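Alpha/beta hydrolase (Streptomyces albidoflavus, PDB 6KSU) probably cyclises non-ribosomal peptides by macrolactam formation, coupling residues of opposite chirality, with a penicillin-binding-protein-like fold. Local coordinates at residues Glu41-Gly46 and His231-Gly236; Phe96-Asp101 and Leu283-Ala288. One frame throughout, in Å; residues are numbered along the deposited sequence.

Contact 1 (Glu41-Gly46 and His231-Gly236); sequences EHRVTG and HALRAG
Thr45 sets its methyl over one face of the His231 imidazole, and this pair is the tight half of the contact. Thr45 CG2 sits 3.6 Å from the centroid of the His231 ring and only 8° off the ring normal, a CH-pi contact centred on that face. The hydroxyl does not bond across the gap: Thr45 OG1 rests against His231 CB at 3.2 Å and near His231 CG at 3.3 Å, where the ring joins its stem. The two side chains cross at about a right angle. With chi1 at -53° the threonine hydroxyl lies beside the backbone N and the methyl anti to it, which sends OG1 to the base of the ring and CG2 over its centre. The imidazole cannot easily turn away, because both nitrogens are bonded: ND1 to the carbonyl O of Asn351 and NE2 to the backbone N of Val67. These two bonds satisfy the polar atoms of the buried ring and fix its rotation against the methyl.

The other half is loose and lies at the exposed surface. Arg43, which leaves helix 23-41 with positive phi in a Schellman motif, reaches out on a chain bent at chi2 and chi3. Arg43 NH2 meets Leu233 CD1 at 3.4 Å, approaching obliquely, a single polar-to-apolar touch without a hydrogen bond. Backbones diverge accordingly, the CA atoms of Thr45 and His231 being 6.9 Å apart and those of Arg43 and Leu233 9.6 Å.

The contact thus joins the loop between helix 23-41 and strand 46-53, in the large antiparallel sheet of the beta-lactamase/penicillin-binding-protein fold, to strand 231-232, which pairs with 241-242, while helix 355-365 packs against His42 and Val44.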
ATOM      1  N   GLU A  41      15.258 -17.716 -10.752  1.00 38.91           N
ATOM      2  CA  GLU A  41      14.729 -17.483 -12.092  1.00 39.89           C
ATOM      3  C   GLU A  41      14.510 -15.996 -12.397  1.00 36.60           C
ATOM      4  O   GLU A  41      14.762 -15.551 -13.519  1.00 39.90           O
ATOM      5  CB  GLU A  41      13.436 -18.275 -12.250  1.00 37.40           C
ATOM      6  CG  GLU A  41      12.591 -17.899 -13.430  1.00 42.87           C
ATOM      7  CD  GLU A  41      11.473 -18.897 -13.639  1.00 49.19           C
ATOM      8  OE1 GLU A  41      10.413 -18.501 -14.161  1.00 49.24           O
ATOM      9  OE2 GLU A  41      11.653 -20.081 -13.274  1.00 53.75           O
ATOM     10  N   HIS A  42      14.056 -15.205 -11.422  1.00 36.70           N
ATOM     11  CA  HIS A  42      13.947 -13.757 -11.622  1.00 32.39           C
ATOM     12  C   HIS A  42      15.171 -12.997 -11.105  1.00 30.13           C
ATOM     13  O   HIS A  42      15.199 -11.761 -11.166  1.00 30.10           O
ATOM     14  CB  HIS A  42      12.665 -13.210 -10.966  1.00 33.45           C
ATOM     15  CG  HIS A  42      11.400 -13.797 -11.522  1.00 34.24           C
ATOM     16  ND1 HIS A  42      11.072 -13.736 -12.858  1.00 45.18           N
ATOM     17  CD2 HIS A  42      10.404 -14.496 -10.928  1.00 34.29           C
ATOM     18  CE1 HIS A  42       9.926 -14.361 -13.062  1.00 40.47           C
ATOM     19  NE2 HIS A  42       9.502 -14.836 -11.907  1.00 36.93           N
ATOM     20  N   ARG A  43      16.184 -13.712 -10.618  1.00 31.56           N
ATOM     21  CA  ARG A  43      17.436 -13.135 -10.126  1.00 32.46           C
ATOM     22  C   ARG A  43      17.210 -11.975  -9.152  1.00 27.23           C
ATOM     23  O   ARG A  43      17.772 -10.885  -9.280  1.00 21.91           O
ATOM     24  CB  ARG A  43      18.334 -12.744 -11.292  1.00 35.60           C
ATOM     25  CG  ARG A  43      18.937 -13.979 -11.961  1.00 40.28           C
ATOM     26  CD  ARG A  43      20.376 -13.734 -12.422  1.00 50.95           C
ATOM     27  NE  ARG A  43      20.547 -12.423 -13.045  1.00 48.77           N
ATOM     28  CZ  ARG A  43      19.898 -12.021 -14.133  1.00 51.07           C
ATOM     29  NH1 ARG A  43      19.038 -12.829 -14.740  1.00 54.47           N
ATOM     30  NH2 ARG A  43      20.114 -10.807 -14.620  1.00 50.96           N
ATOM     31  N   VAL A  44      16.405 -12.258  -8.125  1.00 24.69           N
ATOM     32  CA  VAL A  44      16.263 -11.366  -6.981  1.00 24.91           C
ATOM     33  C   VAL A  44      17.524 -11.398  -6.129  1.00 22.60           C
ATOM     34  O   VAL A  44      18.057 -12.474  -5.831  1.00 22.67           O
ATOM     35  CB  VAL A  44      15.032 -11.784  -6.167  1.00 26.15           C
ATOM     36  CG1 VAL A  44      14.865 -10.883  -4.980  1.00 18.03           C
ATOM     37  CG2 VAL A  44      13.792 -11.740  -7.085  1.00 29.10           C
ATOM     38  N   THR A  45      18.009 -10.213  -5.732  1.00 21.66           N
ATOM     39  CA  THR A  45      19.197 -10.144  -4.880  1.00 24.49           C
ATOM     40  C   THR A  45      19.015 -10.940  -3.593  1.00 24.08           C
ATOM     41  O   THR A  45      19.879 -11.744  -3.221  1.00 24.16           O
ATOM     42  CB  THR A  45      19.565  -8.698  -4.540  1.00 25.91           C
ATOM     43  OG1 THR A  45      19.672  -7.928  -5.746  1.00 18.64           O
ATOM     44  CG2 THR A  45      20.928  -8.670  -3.841  1.00 24.04           C
ATOM     45  N   GLY A  46      17.901 -10.725  -2.899  1.00 25.20           N
ATOM     46  CA  GLY A  46      17.608 -11.399  -1.644  1.00 18.80           C
ATOM     47  C   GLY A  46      16.126 -11.290  -1.363  1.00 22.37           C
ATOM     48  O   GLY A  46      15.433 -10.402  -1.875  1.00 21.59           O
ATOM     49  N   HIS A 231      18.223  -2.888  -4.919  1.00 21.95           N
ATOM     50  CA  HIS A 231      19.040  -3.301  -6.043  1.00 23.07           C
ATOM     51  C   HIS A 231      18.216  -3.213  -7.318  1.00 27.92           C
ATOM     52  O   HIS A 231      16.993  -3.352  -7.291  1.00 27.45           O
ATOM     53  CB  HIS A 231      19.579  -4.739  -5.872  1.00 24.61           C
ATOM     54  CG  HIS A 231      20.402  -4.947  -4.630  1.00 27.91           C
ATOM     55  ND1 HIS A 231      19.858  -4.953  -3.359  1.00 22.73           N
ATOM     56  CD2 HIS A 231      21.732  -5.156  -4.466  1.00 29.10           C
ATOM     57  CE1 HIS A 231      20.816  -5.159  -2.470  1.00 23.32           C
ATOM     58  NE2 HIS A 231      21.962  -5.287  -3.116  1.00 28.51           N
ATOM     59  N   ALA A 232      18.904  -2.960  -8.432  1.00 24.74           N
ATOM     60  CA  ALA A 232      18.286  -2.890  -9.751  1.00 31.40           C
ATOM     61  C   ALA A 232      19.329  -3.212 -10.810  1.00 28.94           C
ATOM     62  O   ALA A 232      20.480  -2.784 -10.704  1.00 34.38           O
ATOM     63  CB  ALA A 232      17.694  -1.507 -10.034  1.00 32.44           C
ATOM     64  N   LEU A 233      18.919  -3.954 -11.832  1.00 35.19           N
ATOM     65  CA  LEU A 233      19.816  -4.252 -12.945  1.00 37.86           C
ATOM     66  C   LEU A 233      20.150  -2.985 -13.720  1.00 33.17           C
ATOM     67  O   LEU A 233      19.259  -2.249 -14.147  1.00 44.26           O
ATOM     68  CB  LEU A 233      19.190  -5.284 -13.877  1.00 33.36           C
ATOM     69  CG  LEU A 233      19.951  -6.598 -13.945  1.00 36.16           C
ATOM     70  CD1 LEU A 233      19.318  -7.514 -14.969  1.00 47.28           C
ATOM     71  CD2 LEU A 233      21.428  -6.340 -14.261  1.00 40.73           C
ATOM     72  N   ARG A 234      21.431  -2.717 -13.878  1.00 33.01           N
ATOM     73  CA  ARG A 234      21.883  -1.626 -14.719  1.00 43.48           C
ATOM     74  C   ARG A 234      22.237  -2.131 -16.115  1.00 37.10           C
ATOM     75  O   ARG A 234      22.562  -3.303 -16.310  1.00 35.47           O
ATOM     76  CB  ARG A 234      23.080  -0.931 -14.086  1.00 41.19           C
ATOM     77  CG  ARG A 234      22.663  -0.006 -12.979  1.00 44.46           C
ATOM     78  CD  ARG A 234      23.850   0.775 -12.522  1.00 57.07           C
ATOM     79  NE  ARG A 234      24.955  -0.131 -12.246  1.00 52.00           N
ATOM     80  CZ  ARG A 234      25.475  -0.302 -11.041  1.00 54.93           C
ATOM     81  NH1 ARG A 234      24.991   0.383 -10.017  1.00 60.66           N
ATOM     82  NH2 ARG A 234      26.475  -1.149 -10.863  1.00 60.98           N
ATOM     83  N   ALA A 235      22.130  -1.231 -17.088  1.00 40.75           N
ATOM     84  CA  ALA A 235      22.388  -1.534 -18.491  1.00 47.21           C
ATOM     85  C   ALA A 235      23.689  -2.310 -18.667  1.00 41.97           C
ATOM     86  O   ALA A 235      24.754  -1.876 -18.215  1.00 42.62           O
ATOM     87  CB  ALA A 235      22.439  -0.227 -19.290  1.00 45.07           C
ATOM     88  N   GLY A 236      23.598  -3.472 -19.308  1.00 42.47           N
ATOM     89  CA  GLY A 236      24.761  -4.310 -19.519  1.00 46.99           C
ATOM     90  C   GLY A 236      25.239  -5.035 -18.283  1.00 52.47           C
ATOM     91  O   GLY A 236      26.216  -5.788 -18.367  1.00 50.84           O
TER

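Contact 2 (Phe96-Asp101 and Leu283-Ala288); sequences FVCDGD and LLPEDA
Cys98, in the last turn of helix 85-98, meets Pro285 and Ala288 at the start of helix 286-293. Cys98 CB already touches the second segment, lying 4.1 Å from Pro285 CG, a loose apolar approach to the proline ring. One bond further on, the sulfur stands opposite the carbonyl carbon and beside the backbone N (chi1 -63°), a torsion that carries it across the gap between the two helix ends. There Cys98 SG makes the closest approach of the contact, 3.6 Å to the methyl CB of Ala288. The same Cys98 SG is also 4.0 Å from Pro285 CG and 4.1 Å from Pro285 CD, so it rests against these two carbons of the pyrrolidine as well as the alanine methyl.

Pro285 occupies the N-cap position of helix 286-293, and Ala288 follows in the first turn; the sulfur therefore meets the beginning of one helix from the end of the other. Just beyond Cys98 the chain leaves its helix through Gly100, whose positive phi belongs to a Schellman motif, with Gly100 N bonded to Val97 O at 2.8 Å. Met94, one turn earlier in helix 85-98, also touches Ala288, and Leu284, just before the N-cap, packs on Glu91 of the same helix.

Across the two segments there is neither a hydrogen bond nor a salt bridge, though beside them Gln95 NE2 gives a weak hydrogen bond to Leu283 O. Some 105 Å² is buried, nearly all of it on Cys98, Pro285 and Ala288, whose meeting is van der Waals in kind and carries little directional constraint.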
ATOM      1  N   PHE A  96      -5.662   2.665  19.680  1.00 33.28           N
ATOM      2  CA  PHE A  96      -6.109   3.827  20.444  1.00 30.48           C
ATOM      3  C   PHE A  96      -7.623   3.916  20.462  1.00 34.51           C
ATOM      4  O   PHE A  96      -8.214   4.322  21.466  1.00 38.32           O
ATOM      5  CB  PHE A  96      -5.479   5.099  19.868  1.00 30.43           C
ATOM      6  CG  PHE A  96      -4.064   5.286  20.274  1.00 35.30           C
ATOM      7  CD1 PHE A  96      -3.747   5.939  21.458  1.00 37.78           C
ATOM      8  CD2 PHE A  96      -3.038   4.739  19.516  1.00 40.06           C
ATOM      9  CE1 PHE A  96      -2.432   6.072  21.861  1.00 39.42           C
ATOM     10  CE2 PHE A  96      -1.716   4.864  19.914  1.00 36.96           C
ATOM     11  CZ  PHE A  96      -1.412   5.535  21.083  1.00 36.28           C
ATOM     12  N   VAL A  97      -8.257   3.507  19.370  1.00 30.72           N
ATOM     13  CA  VAL A  97      -9.710   3.456  19.308  1.00 33.27           C
ATOM     14  C   VAL A  97     -10.240   2.504  20.372  1.00 34.52           C
ATOM     15  O   VAL A  97     -11.152   2.838  21.132  1.00 36.52           O
ATOM     16  CB  VAL A  97     -10.148   3.049  17.891  1.00 29.78           C
ATOM     17  CG1 VAL A  97     -11.618   2.625  17.841  1.00 28.97           C
ATOM     18  CG2 VAL A  97      -9.825   4.178  16.909  1.00 28.90           C
ATOM     19  N   CYS A  98      -9.632   1.327  20.479  1.00 32.30           N
ATOM     20  CA  CYS A  98     -10.154   0.322  21.400  1.00 36.52           C
ATOM     21  C   CYS A  98      -9.975   0.737  22.860  1.00 36.62           C
ATOM     22  O   CYS A  98     -10.855   0.489  23.692  1.00 35.88           O
ATOM     23  CB  CYS A  98      -9.496  -1.018  21.101  1.00 26.41           C
ATOM     24  SG  CYS A  98      -9.925  -1.549  19.446  1.00 39.01           S
ATOM     25  N   ASP A  99      -8.867   1.383  23.195  1.00 37.63           N
ATOM     26  CA  ASP A  99      -8.781   1.931  24.541  1.00 37.90           C
ATOM     27  C   ASP A  99      -9.690   3.139  24.739  1.00 41.17           C
ATOM     28  O   ASP A  99      -9.666   3.736  25.825  1.00 40.84           O
ATOM     29  CB  ASP A  99      -7.334   2.299  24.857  1.00 39.06           C
ATOM     30  CG  ASP A  99      -6.395   1.111  24.730  1.00 45.18           C
ATOM     31  OD1 ASP A  99      -6.851  -0.035  24.933  1.00 50.47           O
ATOM     32  OD2 ASP A  99      -5.197   1.324  24.436  1.00 53.24           O
ATOM     33  N   GLY A 100     -10.484   3.507  23.732  1.00 38.99           N
ATOM     34  CA  GLY A 100     -11.343   4.666  23.804  1.00 31.06           C
ATOM     35  C   GLY A 100     -10.624   5.987  23.757  1.00 35.44           C
ATOM     36  O   GLY A 100     -11.271   7.034  23.888  1.00 40.05           O
ATOM     37  N   ASP A 101      -9.306   5.971  23.568  1.00 32.68           N
ATOM     38  CA  ASP A 101      -8.506   7.179  23.399  1.00 37.49           C
ATOM     39  C   ASP A 101      -8.743   7.900  22.072  1.00 36.02           C
ATOM     40  O   ASP A 101      -8.215   8.998  21.893  1.00 46.70           O
ATOM     41  CB  ASP A 101      -7.014   6.840  23.496  1.00 39.35           C
ATOM     42  CG  ASP A 101      -6.576   6.498  24.904  1.00 49.48           C
ATOM     43  OD1 ASP A 101      -7.412   6.603  25.822  1.00 57.87           O
ATOM     44  OD2 ASP A 101      -5.390   6.138  25.097  1.00 56.79           O
ATOM     45  N   LEU A 283      -3.716  -7.513  22.038  1.00 35.87           N
ATOM     46  CA  LEU A 283      -3.131  -6.286  21.507  1.00 37.04           C
ATOM     47  C   LEU A 283      -4.004  -5.649  20.432  1.00 38.79           C
ATOM     48  O   LEU A 283      -3.993  -4.423  20.259  1.00 35.11           O
ATOM     49  CB  LEU A 283      -1.752  -6.598  20.941  1.00 36.02           C
ATOM     50  CG  LEU A 283      -0.767  -5.451  20.916  1.00 43.32           C
ATOM     51  CD1 LEU A 283      -0.473  -5.017  22.337  1.00 36.78           C
ATOM     52  CD2 LEU A 283       0.496  -5.924  20.228  1.00 48.99           C
ATOM     53  N   LEU A 284      -4.742  -6.462  19.679  1.00 31.64           N
ATOM     54  CA  LEU A 284      -5.702  -5.957  18.707  1.00 33.36           C
ATOM     55  C   LEU A 284      -6.971  -6.787  18.851  1.00 35.07           C
ATOM     56  O   LEU A 284      -7.050  -7.917  18.332  1.00 27.26           O
ATOM     57  CB  LEU A 284      -5.149  -5.992  17.283  1.00 34.70           C
ATOM     58  CG  LEU A 284      -5.788  -4.897  16.416  1.00 40.97           C
ATOM     59  CD1 LEU A 284      -4.994  -4.626  15.154  1.00 40.53           C
ATOM     60  CD2 LEU A 284      -7.186  -5.299  16.044  1.00 43.22           C
ATOM     61  N   PRO A 285      -7.976  -6.253  19.558  1.00 34.62           N
ATOM     62  CA  PRO A 285      -9.241  -6.966  19.775  1.00 33.98           C
ATOM     63  C   PRO A 285      -9.936  -7.392  18.490  1.00 36.07           C
ATOM     64  O   PRO A 285      -9.708  -6.852  17.408  1.00 35.28           O
ATOM     65  CB  PRO A 285     -10.092  -5.940  20.530  1.00 32.97           C
ATOM     66  CG  PRO A 285      -9.101  -5.078  21.239  1.00 24.60           C
ATOM     67  CD  PRO A 285      -7.901  -5.002  20.333  1.00 33.05           C
ATOM     68  N   GLU A 286     -10.831  -8.368  18.649  1.00 31.28           N
ATOM     69  CA  GLU A 286     -11.549  -8.935  17.516  1.00 38.49           C
ATOM     70  C   GLU A 286     -12.378  -7.883  16.780  1.00 36.67           C
ATOM     71  O   GLU A 286     -12.493  -7.923  15.548  1.00 28.23           O
ATOM     72  CB  GLU A 286     -12.449 -10.073  17.999  1.00 44.51           C
ATOM     73  CG  GLU A 286     -13.203 -10.790  16.886  1.00 52.88           C
ATOM     74  CD  GLU A 286     -12.935 -12.284  16.880  1.00 65.64           C
ATOM     75  OE1 GLU A 286     -13.014 -12.891  17.972  1.00 68.19           O
ATOM     76  OE2 GLU A 286     -12.652 -12.852  15.797  1.00 65.83           O
ATOM     77  N   ASP A 287     -12.971  -6.934  17.506  1.00 30.67           N
ATOM     78  CA  ASP A 287     -13.804  -5.949  16.821  1.00 34.75           C
ATOM     79  C   ASP A 287     -12.959  -5.051  15.920  1.00 32.34           C
ATOM     80  O   ASP A 287     -13.371  -4.714  14.807  1.00 29.08           O
ATOM     81  CB  ASP A 287     -14.597  -5.123  17.828  1.00 34.65           C
ATOM     82  CG  ASP A 287     -15.674  -5.937  18.530  1.00 52.01           C
ATOM     83  OD1 ASP A 287     -15.456  -7.143  18.774  1.00 53.07           O
ATOM     84  OD2 ASP A 287     -16.751  -5.381  18.836  1.00 55.67           O
ATOM     85  N   ALA A 288     -11.759  -4.681  16.370  1.00 32.63           N
ATOM     86  CA  ALA A 288     -10.882  -3.883  15.517  1.00 32.07           C
ATOM     87  C   ALA A 288     -10.435  -4.673  14.285  1.00 31.28           C
ATOM     88  O   ALA A 288     -10.460  -4.155  13.163  1.00 23.73           O
ATOM     89  CB  ALA A 288      -9.683  -3.397  16.326  1.00 27.30           C
TER

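Contacts 1 and 2 lie on opposite sides of the chain's centre, their own centres 42 Å apart and their nearest atoms about 27 Å apart, so neither touches the other. Along the chain their segments alternate, 41-46, 96-101, 231-236, 283-288, all within the beta-lactamase-like region. Contact 1 belongs to the side of the antiparallel sheet, contact 2 to the helical side. Helix 85-98, whose end enters contact 2, carries Lys86 in its first turn, with Ser83 just before it; the two fit the SxxK pattern of penicillin-binding proteins and, with Tyr174, probably mark the active site. Contact 2 lies at the opposite end of that helix from these residues.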